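Local coordinates for protein ulvan Lyase-PL25 (Pseudoalteromonas sp. PLSV, PDB 5UAM) that cleaves ulvan, the sulfated rhamnose- and uronic acid-containing cell-wall polysaccharide of green seaweeds, as a zinc-containing beta-propeller polysaccharide lyase of family PL25, at residues D216-Y222 / Y237-W243; N275-L281 / E292-A296. The contacts are given in a common frame with arbitrary orientation. Numbering follows the deposited sequence.

In the fold
Both contacts belong to the same part of the beta-propeller and follow one another along the chain: contact 1 closes at W243 before contact 2 opens at N275. Contact 1 pairs strands 217-227 and 232-243; contact 2 joins the turn between strands 273-274 and 280-281 to the end of helix 287-293 and the start of strand 295-297. All these strands reach one antiparallel sheet, with strand 258-267 lying between 232-243 and 295-297. The centres are about 19 Å apart, yet Y237 OH meets T294 OG1 at 2.8 Å, probably a hydrogen bond. Contact 1 supplies two of the four zinc ligands and Y222, which probably binds substrate, whereas contact 2 is structural packing away from these sites.

Contact 1 (D216-Y222 / Y237-W243); sequences DAVDSWY and YDYHVCW. With ZN (zinc ion), chain D; PO4 (phosphate ion), chain E.
Y222, Y239 and W221 have the most surface covered in this part of the beta hairpin of propeller strands 217-227 and 232-243, away from its turn. Segments 217-222 and 237-243 are extended and antiparallel, axes approaching to 4.5 Å with directions 145° apart. A217-W243, D219-V241 and W221-Y239 are non-hydrogen-bonded pairs. V218-C242, S220-H240 and Y222-D238 are hydrogen-bonded: V218 N to C242 O is 2.9 Å and C242 N to V218 O 3.2 Å; H240 N to S220 O is 2.8 Å, with a weak S220 N to H240 O bond at 3.2 Å; Y222 N to D238 O is 3.0 Å and D238 N to Y222 O 2.9 Å.

W221 (chi1 m) receives the edge of Y239 (chi1 t), ring centroids 5.1 Å apart and planes at 73°, and an offset edge-to-face approach from Y237 (chi1 p) at 5.4 Å and 74°. Y239 OH gives a short 2.5 Å hydrogen bond to D219 OD1, whose carboxylate also pairs with K210 and R287.

The other face, with Y222, H240 and C242, looks onto the metal and probable substrate site. Y222 CE1 (chi1 m) lies 3.7 Å from H240 CB. Y222 OH donates at 2.6 Å to O2 of a phosphate, probably from the crystallisation liquor, where the probable active-site residues H99, H119, R180 and H184 converge. H240 NE2 at 2.0 Å and C242 SG at 2.3 Å, both chi1 t, bind a probably structural zinc completed by H184 and H254.

Strand 204-211 flanks 217-227, strand 258-267 flanks 232-243, and helix 287-293 covers the aromatic cluster through R287 and A290.

Contact 2 (N275-L281 / E292-A296); sequences NVEGEKL and EKTMA. With EDO (1,2-ethanediol), chain L.
An Asx turn at N275, combined with a type I beta turn from N275 to G278, forms the tip between strands 273-274 and 280-281, packed on the end of helix 287-293. N275 and T294, the first residue to leave helical phi/psi, have the nearest CA atoms, 5.5 Å apart. N275 (chi1 p, chi2 -3°) brings OD1 to 3.0 Å from both E277 N and E279 N. G278 N reaches N275 O and N275 N reaches E279 O, each at 2.9 Å; G278 has phi/psi 85/1, which suits glycine.

N275 ND2 donates to K293 O at 2.8 Å and to E279 OE1 at 3.0 Å. K293 (chi1 m, chi2 m, then extended) places NZ 3.0 Å from E279 OE2 in a salt bridge. L281 (chi1 m, chi2 t) packs CD1 on T294 CG2 at 3.7 Å and CD2 on K293 CB at 3.9 Å. O1 of a 1,2-ethanediol, probably from the crystallisation liquor, donates to M295 O at 2.7 Å.

Polar bonds and a small apolar patch together thus join turn to helix end.

Contact 1 (D216-Y222 / Y237-W243)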
loop_
_atom_site.group_PDB
_atom_site.type_symbol
_atom_site.label_atom_id
_atom_site.label_comp_id
_atom_site.label_asym_id
_atom_site.label_seq_id
_atom_site.Cartn_x
_atom_site.Cartn_y
_atom_site.Cartn_z
ATOM N N ASP A 216 -12.160 -13.537 23.417
ATOM C CA ASP A 216 -11.475 -14.650 22.749
ATOM C C ASP A 216 -11.008 -14.217 21.356
ATOM O O ASP A 216 -11.537 -14.616 20.315
ATOM C CB ASP A 216 -12.391 -15.865 22.677
ATOM C CG ASP A 216 -12.669 -16.473 24.033
ATOM O OD1 ASP A 216 -11.761 -16.463 24.889
ATOM O OD2 ASP A 216 -13.799 -16.966 24.241
ATOM N N ALA A 217 -9.979 -13.376 21.357
ATOM C CA ALA A 217 -9.441 -12.799 20.136
ATOM C C ALA A 217 -7.984 -12.440 20.375
ATOM O O ALA A 217 -7.496 -12.441 21.510
ATOM C CB ALA A 217 -10.238 -11.561 19.717
ATOM N N VAL A 218 -7.298 -12.123 19.282
ATOM C CA VAL A 218 -5.886 -11.765 19.290
ATOM C C VAL A 218 -5.759 -10.360 18.720
ATOM O O VAL A 218 -6.444 -10.008 17.750
ATOM C CB VAL A 218 -5.071 -12.780 18.456
ATOM C CG1 VAL A 218 -3.624 -12.329 18.270
ATOM C CG2 VAL A 218 -5.123 -14.148 19.111
ATOM N N ASP A 219 -4.905 -9.543 19.340
ATOM C CA ASP A 219 -4.585 -8.240 18.778
ATOM C C ASP A 219 -3.856 -8.430 17.450
ATOM O O ASP A 219 -2.869 -9.166 17.369
ATOM C CB ASP A 219 -3.661 -7.441 19.703
ATOM C CG ASP A 219 -4.302 -7.026 21.017
ATOM O OD1 ASP A 219 -5.546 -6.919 21.145
ATOM O OD2 ASP A 219 -3.505 -6.766 21.945
ATOM N N SER A 220 -4.327 -7.737 16.420
ATOM C CA SER A 220 -3.781 -7.809 15.073
ATOM C C SER A 220 -3.874 -6.417 14.472
ATOM O O SER A 220 -4.653 -5.580 14.937
ATOM C CB SER A 220 -4.583 -8.841 14.274
ATOM O OG SER A 220 -4.079 -9.075 12.981
ATOM N N TRP A 221 -3.072 -6.166 13.432
ATOM C CA TRP A 221 -2.900 -4.800 12.943
ATOM C C TRP A 221 -2.753 -4.754 11.428
ATOM O O TRP A 221 -2.363 -5.729 10.792
ATOM C CB TRP A 221 -1.623 -4.185 13.518
ATOM C CG TRP A 221 -1.575 -4.165 15.009
ATOM C CD1 TRP A 221 -0.941 -5.070 15.846
ATOM C CD2 TRP A 221 -2.157 -3.175 15.862
ATOM N NE1 TRP A 221 -1.105 -4.687 17.151
ATOM C CE2 TRP A 221 -1.850 -3.532 17.192
ATOM C CE3 TRP A 221 -2.906 -2.015 15.630
ATOM C CZ2 TRP A 221 -2.264 -2.768 18.280
ATOM C CZ3 TRP A 221 -3.326 -1.263 16.711
ATOM C CH2 TRP A 221 -3.005 -1.639 18.021
ATOM N N TYR A 222 -2.990 -3.555 10.883
ATOM C CA TYR A 222 -2.623 -3.243 9.503
ATOM C C TYR A 222 -2.011 -1.851 9.483
ATOM O O TYR A 222 -2.612 -0.898 9.989
ATOM C CB TYR A 222 -3.849 -3.271 8.578
ATOM C CG TYR A 222 -4.407 -4.661 8.385
ATOM C CD1 TYR A 222 -5.368 -5.159 9.265
ATOM C CD2 TYR A 222 -3.985 -5.481 7.350
ATOM C CE1 TYR A 222 -5.874 -6.440 9.122
ATOM C CE2 TYR A 222 -4.474 -6.748 7.197
ATOM C CZ TYR A 222 -5.458 -7.227 8.073
ATOM O OH TYR A 222 -5.957 -8.501 7.932
ATOM N N TYR A 237 -2.149 3.260 11.148
ATOM C CA TYR A 237 -2.525 1.861 11.264
ATOM C C TYR A 237 -3.925 1.738 11.836
ATOM O O TYR A 237 -4.385 2.609 12.562
ATOM C CB TYR A 237 -1.526 1.067 12.111
ATOM C CG TYR A 237 -1.086 1.634 13.452
ATOM C CD1 TYR A 237 -0.144 2.663 13.530
ATOM C CD2 TYR A 237 -1.526 1.064 14.638
ATOM C CE1 TYR A 237 0.310 3.115 14.738
ATOM C CE2 TYR A 237 -1.073 1.514 15.851
ATOM C CZ TYR A 237 -0.146 2.538 15.904
ATOM O OH TYR A 237 0.325 2.964 17.134
ATOM N N ASP A 238 -4.609 0.656 11.468
ATOM C CA ASP A 238 -5.865 0.291 12.120
ATOM C C ASP A 238 -5.714 -1.047 12.833
ATOM O O ASP A 238 -4.743 -1.787 12.637
ATOM C CB ASP A 238 -7.106 0.353 11.189
ATOM C CG ASP A 238 -7.097 -0.658 10.031
ATOM O OD1 ASP A 238 -6.040 -1.093 9.559
ATOM O OD2 ASP A 238 -8.215 -0.989 9.548
ATOM N N TYR A 239 -6.678 -1.316 13.706
ATOM C CA TYR A 239 -6.664 -2.491 14.569
ATOM C C TYR A 239 -7.638 -3.550 14.067
ATOM O O TYR A 239 -8.798 -3.243 13.783
ATOM C CB TYR A 239 -7.020 -2.093 15.993
ATOM C CG TYR A 239 -7.139 -3.266 16.941
ATOM C CD1 TYR A 239 -6.019 -3.850 17.487
ATOM C CD2 TYR A 239 -8.383 -3.751 17.323
ATOM C CE1 TYR A 239 -6.126 -4.908 18.361
ATOM C CE2 TYR A 239 -8.503 -4.816 18.206
ATOM C CZ TYR A 239 -7.363 -5.385 18.727
ATOM O OH TYR A 239 -7.487 -6.434 19.601
ATOM N N HIS A 240 -7.165 -4.788 13.981
ATOM C CA HIS A 240 -7.979 -5.940 13.607
ATOM C C HIS A 240 -8.295 -6.751 14.866
ATOM O O HIS A 240 -7.382 -7.216 15.563
ATOM C CB HIS A 240 -7.225 -6.774 12.563
ATOM C CG HIS A 240 -7.830 -8.112 12.276
ATOM N ND1 HIS A 240 -9.172 -8.291 12.014
ATOM C CD2 HIS A 240 -7.264 -9.338 12.192
ATOM C CE1 HIS A 240 -9.406 -9.574 11.793
ATOM N NE2 HIS A 240 -8.261 -10.231 11.881
ATOM N N VAL A 241 -9.587 -6.884 15.168
ATOM C CA VAL A 241 -10.075 -7.805 16.196
ATOM C C VAL A 241 -10.030 -9.187 15.558
ATOM O O VAL A 241 -10.912 -9.537 14.772
ATOM C CB VAL A 241 -11.501 -7.472 16.644
ATOM C CG1 VAL A 241 -11.862 -8.312 17.880
ATOM C CG2 VAL A 241 -11.708 -5.974 16.876
ATOM N N CYS A 242 -9.019 -9.980 15.886
ATOM C CA CYS A 242 -8.813 -11.257 15.217
ATOM C C CYS A 242 -9.443 -12.347 16.080
ATOM O O CYS A 242 -8.817 -12.922 16.977
ATOM C CB CYS A 242 -7.333 -11.484 14.936
ATOM S SG CYS A 242 -7.045 -12.931 13.904
ATOM N N TRP A 243 -10.705 -12.644 15.790
ATOM C CA TRP A 243 -11.511 -13.514 16.636
ATOM C C TRP A 243 -11.119 -14.977 16.470
ATOM O O TRP A 243 -10.821 -15.432 15.361
ATOM C CB TRP A 243 -12.985 -13.383 16.250
ATOM C CG TRP A 243 -13.640 -12.100 16.669
ATOM C CD1 TRP A 243 -13.905 -11.006 15.881
ATOM C CD2 TRP A 243 -14.123 -11.779 17.975
ATOM N NE1 TRP A 243 -14.535 -10.034 16.625
ATOM C CE2 TRP A 243 -14.675 -10.482 17.912
ATOM C CE3 TRP A 243 -14.144 -12.460 19.194
ATOM C CZ2 TRP A 243 -15.253 -9.862 19.024
ATOM C CZ3 TRP A 243 -14.720 -11.838 20.296
ATOM C CH2 TRP A 243 -15.245 -10.548 20.203
HETATM ZN ZN ZN D . -7.827 -12.226 11.874
HETATM P P PO4 E . -5.014 -10.783 5.079
HETATM O O1 PO4 E . -6.166 -11.627 5.589
HETATM O O2 PO4 E . -4.661 -9.745 6.065
HETATM O O3 PO4 E . -5.523 -10.144 3.809
HETATM O O4 PO4 E . -3.825 -11.708 4.848
#

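Contact 2 (N275-L281 / E292-A296)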
loop_
_atom_site.group_PDB
_atom_site.type_symbol
_atom_site.label_atom_id
_atom_site.label_comp_id
_atom_site.label_asym_id
_atom_site.label_seq_id
_atom_site.Cartn_x
_atom_site.Cartn_y
_atom_site.Cartn_z
ATOM N N ASN A 275 4.609 9.456 19.545
ATOM C CA ASN A 275 3.294 9.835 19.070
ATOM C C ASN A 275 3.360 11.244 18.499
ATOM O O ASN A 275 4.433 11.843 18.404
ATOM C CB ASN A 275 2.237 9.653 20.161
ATOM C CG ASN A 275 2.293 10.713 21.242
ATOM O OD1 ASN A 275 3.160 11.596 21.257
ATOM N ND2 ASN A 275 1.333 10.641 22.153
ATOM N N VAL A 276 2.206 11.761 18.057
ATOM C CA VAL A 276 2.159 13.056 17.382
ATOM C C VAL A 276 2.611 14.188 18.280
ATOM O O VAL A 276 3.010 15.256 17.790
ATOM C CB VAL A 276 0.739 13.287 16.799
ATOM C CG1 VAL A 276 -0.282 13.489 17.927
ATOM C CG2 VAL A 276 0.737 14.462 15.844
ATOM N N GLU A 277 2.559 13.997 19.591
ATOM C CA GLU A 277 2.993 15.016 20.533
ATOM C C GLU A 277 4.437 14.828 20.966
ATOM O O GLU A 277 4.901 15.530 21.872
ATOM C CB GLU A 277 2.071 15.017 21.751
ATOM C CG GLU A 277 0.676 15.452 21.385
ATOM C CD GLU A 277 -0.159 15.893 22.576
ATOM O OE1 GLU A 277 -0.660 17.040 22.552
ATOM O OE2 GLU A 277 -0.312 15.102 23.529
ATOM N N GLY A 278 5.153 13.898 20.339
ATOM C CA GLY A 278 6.546 13.695 20.654
ATOM C C GLY A 278 6.811 12.782 21.822
ATOM O O GLY A 278 7.981 12.594 22.180
ATOM N N GLU A 279 5.783 12.231 22.455
ATOM C CA GLU A 279 6.024 11.335 23.577
ATOM C C GLU A 279 6.590 10.017 23.059
ATOM O O GLU A 279 6.058 9.434 22.103
ATOM C CB GLU A 279 4.733 11.065 24.337
ATOM C CG GLU A 279 3.987 12.288 24.818
ATOM C CD GLU A 279 2.640 11.901 25.395
ATOM O OE1 GLU A 279 1.592 12.202 24.757
ATOM O OE2 GLU A 279 2.654 11.237 26.459
ATOM N N LYS A 280 7.649 9.540 23.709
ATOM C CA LYS A 280 8.354 8.364 23.230
ATOM C C LYS A 280 7.624 7.095 23.640
ATOM O O LYS A 280 7.042 7.001 24.726
ATOM C CB LYS A 280 9.802 8.380 23.730
ATOM C CG LYS A 280 10.619 9.457 23.015
ATOM C CD LYS A 280 12.040 9.576 23.549
ATOM C CE LYS A 280 12.778 10.692 22.819
ATOM N NZ LYS A 280 14.102 11.008 23.432
ATOM N N LEU A 281 7.680 6.104 22.754
ATOM C CA LEU A 281 6.964 4.848 22.912
ATOM C C LEU A 281 7.950 3.695 23.031
ATOM O O LEU A 281 8.952 3.647 22.313
ATOM C CB LEU A 281 6.096 4.594 21.682
ATOM C CG LEU A 281 5.123 5.722 21.314
ATOM C CD1 LEU A 281 4.551 5.527 19.931
ATOM C CD2 LEU A 281 4.009 5.818 22.351
ATOM N N GLU A 292 -3.944 4.554 24.388
ATOM C CA GLU A 292 -3.605 5.639 25.294
ATOM C C GLU A 292 -2.845 6.764 24.600
ATOM O O GLU A 292 -3.044 7.937 24.944
ATOM C CB GLU A 292 -2.767 5.076 26.447
ATOM C CG GLU A 292 -2.236 6.111 27.452
ATOM C CD GLU A 292 -3.306 6.627 28.394
ATOM O OE1 GLU A 292 -4.425 6.064 28.397
ATOM O OE2 GLU A 292 -3.014 7.594 29.133
ATOM N N LYS A 293 -1.979 6.439 23.632
ATOM C CA LYS A 293 -0.968 7.384 23.159
ATOM C C LYS A 293 -0.993 7.683 21.670
ATOM O O LYS A 293 -0.552 8.773 21.278
ATOM C CB LYS A 293 0.444 6.878 23.490
ATOM C CG LYS A 293 0.754 6.755 24.968
ATOM C CD LYS A 293 0.747 8.105 25.662
ATOM C CE LYS A 293 1.080 7.980 27.132
ATOM N NZ LYS A 293 0.889 9.295 27.817
ATOM N N THR A 294 -1.473 6.776 20.821
ATOM C CA THR A 294 -1.361 6.979 19.381
ATOM C C THR A 294 -2.692 7.012 18.638
ATOM O O THR A 294 -2.694 7.218 17.420
ATOM C CB THR A 294 -0.482 5.899 18.732
ATOM O OG1 THR A 294 -1.106 4.614 18.880
ATOM C CG2 THR A 294 0.895 5.882 19.358
ATOM N N MET A 295 -3.819 6.798 19.303
ATOM C CA MET A 295 -5.107 6.889 18.616
ATOM C C MET A 295 -5.247 8.239 17.932
ATOM O O MET A 295 -5.001 9.290 18.534
ATOM C CB MET A 295 -6.241 6.718 19.625
ATOM C CG MET A 295 -7.634 6.822 19.036
ATOM S SD MET A 295 -8.018 5.440 17.970
ATOM C CE MET A 295 -8.222 4.107 19.172
ATOM N N ALA A 296 -5.667 8.208 16.672
ATOM C CA ALA A 296 -5.950 9.419 15.917
ATOM C C ALA A 296 -7.431 9.650 15.695
ATOM O O ALA A 296 -7.895 10.778 15.851
ATOM C CB ALA A 296 -5.252 9.371 14.556
HETATM C C1 EDO L . -4.836 9.185 21.990
HETATM O O1 EDO L . -5.478 10.128 21.101
HETATM C C2 EDO L . -5.686 8.952 23.229
HETATM O O2 EDO L . -6.866 8.233 22.859
#